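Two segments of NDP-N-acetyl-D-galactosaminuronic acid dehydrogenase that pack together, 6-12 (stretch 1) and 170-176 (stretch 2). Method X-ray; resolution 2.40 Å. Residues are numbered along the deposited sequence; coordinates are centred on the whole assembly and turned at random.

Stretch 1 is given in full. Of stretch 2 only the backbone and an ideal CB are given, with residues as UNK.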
ATOM      1  N   SER A   6     -19.855 -22.710  29.092  1.00 41.21           N
ATOM      2  CA  SER A   6     -20.457 -23.470  28.000  1.00 39.52           C
ATOM      3  C   SER A   6     -20.110 -24.951  28.124  1.00 36.97           C
ATOM      4  O   SER A   6     -19.186 -25.329  28.826  1.00 36.23           O
ATOM      5  CB  SER A   6     -20.014 -22.932  26.641  1.00 39.46           C
ATOM      6  OG  SER A   6     -18.914 -23.684  26.167  1.00 49.19           O
ATOM      7  N   LYS A   7     -20.863 -25.777  27.427  1.00 35.61           N
ATOM      8  CA  LYS A   7     -20.553 -27.195  27.312  1.00 34.61           C
ATOM      9  C   LYS A   7     -19.098 -27.462  26.921  1.00 33.91           C
ATOM     10  O   LYS A   7     -18.405 -28.186  27.619  1.00 34.47           O
ATOM     11  CB  LYS A   7     -21.514 -27.863  26.324  1.00 34.65           C
ATOM     12  CG  LYS A   7     -21.400 -29.364  26.267  1.00 27.98           C
ATOM     13  CD  LYS A   7     -22.350 -29.875  25.242  1.00 35.48           C
ATOM     14  CE  LYS A   7     -22.216 -31.374  25.100  1.00 29.11           C
ATOM     15  NZ  LYS A   7     -23.118 -31.858  24.014  1.00 36.47           N
ATOM     16  N   LEU A   8     -18.640 -26.884  25.812  1.00 33.85           N
ATOM     17  CA  LEU A   8     -17.246 -27.063  25.348  1.00 34.15           C
ATOM     18  C   LEU A   8     -16.195 -26.628  26.391  1.00 35.70           C
ATOM     19  O   LEU A   8     -15.251 -27.388  26.696  1.00 36.72           O
ATOM     20  CB  LEU A   8     -17.014 -26.358  24.007  1.00 32.86           C
ATOM     21  CG  LEU A   8     -15.587 -26.373  23.439  1.00 39.98           C
ATOM     22  CD1 LEU A   8     -15.053 -27.809  23.299  1.00 32.13           C
ATOM     23  CD2 LEU A   8     -15.512 -25.635  22.098  1.00 31.24           C
ATOM     24  N   GLU A   9     -16.380 -25.422  26.935  1.00 35.42           N
ATOM     25  CA  GLU A   9     -15.541 -24.871  27.990  1.00 35.42           C
ATOM     26  C   GLU A   9     -15.335 -25.865  29.141  1.00 34.08           C
ATOM     27  O   GLU A   9     -14.215 -25.986  29.655  1.00 33.05           O
ATOM     28  CB  GLU A   9     -16.128 -23.550  28.510  1.00 36.85           C
ATOM     29  CG  GLU A   9     -16.050 -22.365  27.536  1.00 62.70           C
ATOM     30  CD  GLU A   9     -17.027 -21.210  27.881  1.00 40.62           C
ATOM     31  OE1 GLU A   9     -17.917 -21.390  28.753  1.00 62.60           O
ATOM     32  OE2 GLU A   9     -16.893 -20.117  27.269  1.00 62.87           O
ATOM     33  N   LYS A  10     -16.421 -26.546  29.530  1.00 34.19           N
ATOM     34  CA  LYS A  10     -16.433 -27.537  30.633  1.00 35.05           C
ATOM     35  C   LYS A  10     -15.600 -28.776  30.285  1.00 34.51           C
ATOM     36  O   LYS A  10     -14.726 -29.192  31.068  1.00 34.89           O
ATOM     37  CB  LYS A  10     -17.850 -28.019  30.962  1.00 36.10           C
ATOM     38  CG  LYS A  10     -18.802 -27.025  31.584  1.00 61.44           C
ATOM     39  CD  LYS A  10     -20.239 -27.584  31.517  1.00 39.02           C
ATOM     40  CE  LYS A  10     -21.200 -26.893  32.503  1.00 61.52           C
ATOM     41  NZ  LYS A  10     -21.148 -25.405  32.426  1.00 40.00           N
ATOM     42  N   LEU A  11     -15.890 -29.353  29.112  1.00 32.71           N
ATOM     43  CA  LEU A  11     -15.144 -30.479  28.593  1.00 31.79           C
ATOM     44  C   LEU A  11     -13.690 -30.148  28.543  1.00 31.34           C
ATOM     45  O   LEU A  11     -12.873 -30.964  28.887  1.00 31.80           O
ATOM     46  CB  LEU A  11     -15.574 -30.787  27.175  1.00 31.57           C
ATOM     47  CG  LEU A  11     -16.895 -31.479  27.016  1.00 28.42           C
ATOM     48  CD1 LEU A  11     -17.342 -31.353  25.590  1.00 30.63           C
ATOM     49  CD2 LEU A  11     -16.609 -32.909  27.404  1.00 31.37           C
ATOM     50  N   LEU A  12     -13.382 -28.949  28.067  1.00 31.01           N
ATOM     51  CA  LEU A  12     -12.019 -28.487  28.007  1.00 31.15           C
ATOM     52  C   LEU A  12     -11.396 -28.340  29.397  1.00 32.64           C
ATOM     53  O   LEU A  12     -10.308 -28.852  29.616  1.00 33.50           O
ATOM     54  CB  LEU A  12     -11.910 -27.204  27.180  1.00 29.74           C
ATOM     55  CG  LEU A  12     -11.473 -27.157  25.706  1.00 32.81           C
ATOM     56  CD1 LEU A  12     -11.464 -28.498  24.980  1.00 27.71           C
ATOM     57  CD2 LEU A  12     -12.349 -26.137  24.981  1.00 27.66           C
ATOM     58  N   UNK A 170     -19.161 -29.339  16.459  1.00 28.82           N
ATOM     59  CA  UNK A 170     -18.076 -28.406  16.617  1.00 28.83           C
ATOM     60  C   UNK A 170     -18.519 -27.218  17.482  1.00 28.86           C
ATOM     61  O   UNK A 170     -19.527 -26.594  17.235  1.00 27.59           O
ATOM     62  CB  UNK A 170     -17.582 -27.931  15.249  1.00 28.83           C
ATOM     63  N   UNK A 171     -17.750 -26.916  18.516  1.00 30.01           N
ATOM     64  CA  UNK A 171     -17.985 -25.703  19.284  1.00 29.61           C
ATOM     65  C   UNK A 171     -18.883 -26.049  20.427  1.00 30.92           C
ATOM     66  O   UNK A 171     -19.300 -25.183  21.198  1.00 32.07           O
ATOM     67  CB  UNK A 171     -18.591 -24.590  18.427  1.00 29.61           C
ATOM     68  N   UNK A 172     -19.229 -27.323  20.517  1.00 31.20           N
ATOM     69  CA  UNK A 172     -19.929 -27.805  21.682  1.00 31.76           C
ATOM     70  C   UNK A 172     -19.153 -29.002  22.165  1.00 31.84           C
ATOM     71  O   UNK A 172     -18.623 -28.972  23.260  1.00 32.45           O
ATOM     72  CB  UNK A 172     -21.390 -28.148  21.383  1.00 31.76           C
ATOM     73  N   UNK A 173     -19.060 -30.046  21.338  1.00 31.69           N
ATOM     74  CA  UNK A 173     -18.377 -31.283  21.736  1.00 31.75           C
ATOM     75  C   UNK A 173     -16.869 -31.243  21.575  1.00 30.42           C
ATOM     76  O   UNK A 173     -16.154 -31.838  22.351  1.00 30.57           O
ATOM     77  CB  UNK A 173     -18.927 -32.456  20.922  1.00 31.75           C
ATOM     78  N   UNK A 174     -16.383 -30.571  20.538  1.00 29.65           N
ATOM     79  CA  UNK A 174     -14.959 -30.499  20.283  1.00 28.25           C
ATOM     80  C   UNK A 174     -14.614 -29.097  19.791  1.00 27.70           C
ATOM     81  O   UNK A 174     -15.518 -28.318  19.412  1.00 28.22           O
ATOM     82  CB  UNK A 174     -14.530 -31.560  19.268  1.00 28.25           C
ATOM     83  N   UNK A 175     -13.321 -28.769  19.845  1.00 26.18           N
ATOM     84  CA  UNK A 175     -12.808 -27.447  19.510  1.00 24.98           C
ATOM     85  C   UNK A 175     -12.169 -27.478  18.111  1.00 25.56           C
ATOM     86  O   UNK A 175     -11.513 -28.466  17.739  1.00 26.52           O
ATOM     87  CB  UNK A 175     -11.796 -26.981  20.559  1.00 24.98           C
ATOM     88  N   UNK A 176     -12.336 -26.396  17.345  1.00 24.44           N
ATOM     89  CA  UNK A 176     -11.888 -26.354  15.964  1.00 22.64           C
ATOM     90  C   UNK A 176     -11.202 -25.039  15.672  1.00 22.23           C
ATOM     91  O   UNK A 176     -11.778 -23.981  15.901  1.00 22.75           O
ATOM     92  CB  UNK A 176     -13.062 -26.566  15.006  1.00 22.64           C
TER

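Position 170 offers little to reason from: its CA-to-CB bond points away from stretch 1, and no atom of that stretch lies within 5.5 Å of the ideal CB. Phi/psi of -70/128 suits almost any residue. The deposited residue is Ala170.

At position 171 the backbone itself is informative. Phi/psi of 93/2 would jam a CB against the carbonyl O of position 170, which by itself calls for glycine. Stretch 1 is not the constraint, since its nearest atom to the ideal CB, Leu8 CD2, is 4.9 Å away. The residue is Gly171, and its CA meets Leu8 CD2 at 3.7 Å; its N donates to the carbonyl O of position 174 at 2.8 Å, closing a turn.

Position 172 also directs its CB away, but the ideal CB lies 4.3 Å from Lys7 CD, beside the extended, all-t lysine chain. A polar or charged side chain with an aliphatic base would suit, as would a small one. It is Glu172, whose CB keeps the 4.3 Å distance to Lys7 CD while chi1 m and chi2 t carry the carboxylate onward; no salt bridge to Lys7 results. The backbone makes the closer approach: Glu172 O is 3.1 Å from Leu8 CA. Although this O is also 3.3 Å from Leu8 N, the angle is too poor for a hydrogen bond.

Position 173 points away at CB, yet the ideal CB is 5.2 Å from Lys7 NZ and 5.1 Å from Leu11 CD1. The ammonium favours an acceptor on a short or medium arm: Asp, Glu, Asn or Gln could each be considered. The residue is Asp173. With chi1 m its end comes nearer, and Lys7 NZ donates to Asp173 OD2 at 3.0 Å, a hydrogen bond within a salt bridge. Its backbone O also packs 3.5 Å from Leu11 CD1.

Position 174 faces away with nothing within 5.5 Å of its ideal CB, so even a bulky side chain would be free of stretch 1 near its base. It is Phe174, with chi1 p; its backbone C contacts Leu8 CD1 at 3.8 Å.

Position 175 points toward stretch 1, its ideal CB 4.2 Å from Leu8 CD2 and 4.5 Å from Leu12 CD2. Leu8 CD2 flanks the CB and Leu12 CD2 lies obliquely ahead, an apolar setting that suits a small apolar side chain; a larger one would have to find a rotamer that avoids both. Ala175 fits, its CB 4.3 Å from Leu8 CD2.

Position 176 turns sideways, beyond reach. Leu176 leads its side-chain end away.

Stretch 2 170-176: AGEDFAL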
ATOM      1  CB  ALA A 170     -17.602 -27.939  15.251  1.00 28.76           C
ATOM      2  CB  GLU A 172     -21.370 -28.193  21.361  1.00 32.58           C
ATOM      3  CG  GLU A 172     -22.160 -27.197  20.561  1.00 52.90           C
ATOM      4  CD  GLU A 172     -23.469 -27.786  20.096  1.00 34.01           C
ATOM      5  OE1 GLU A 172     -24.016 -28.638  20.842  1.00 53.64           O
ATOM      6  OE2 GLU A 172     -23.957 -27.417  18.991  1.00 53.55           O
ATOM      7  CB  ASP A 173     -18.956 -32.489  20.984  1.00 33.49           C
ATOM      8  CG  ASP A 173     -20.419 -32.716  21.295  1.00 41.41           C
ATOM      9  OD1 ASP A 173     -21.243 -32.792  20.355  1.00 34.89           O
ATOM     10  OD2 ASP A 173     -20.751 -32.805  22.492  1.00 34.92           O
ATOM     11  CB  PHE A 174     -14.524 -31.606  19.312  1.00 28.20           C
ATOM     12  CG  PHE A 174     -15.125 -31.480  17.938  1.00 34.49           C
ATOM     13  CD1 PHE A 174     -14.501 -30.702  16.960  1.00 28.75           C
ATOM     14  CD2 PHE A 174     -16.302 -32.155  17.610  1.00 29.17           C
ATOM     15  CE1 PHE A 174     -15.025 -30.578  15.679  1.00 34.03           C
ATOM     16  CE2 PHE A 174     -16.854 -32.037  16.316  1.00 34.72           C
ATOM     17  CZ  PHE A 174     -16.202 -31.236  15.345  1.00 30.05           C
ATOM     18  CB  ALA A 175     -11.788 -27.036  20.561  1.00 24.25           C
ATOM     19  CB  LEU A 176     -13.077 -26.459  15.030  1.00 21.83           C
ATOM     20  CG  LEU A 176     -13.083 -27.210  13.705  1.00 20.89           C
ATOM     21  CD1 LEU A 176     -14.218 -26.715  12.793  1.00 22.44           C
ATOM     22  CD2 LEU A 176     -11.806 -27.350  12.949  1.00 21.91           C
TER
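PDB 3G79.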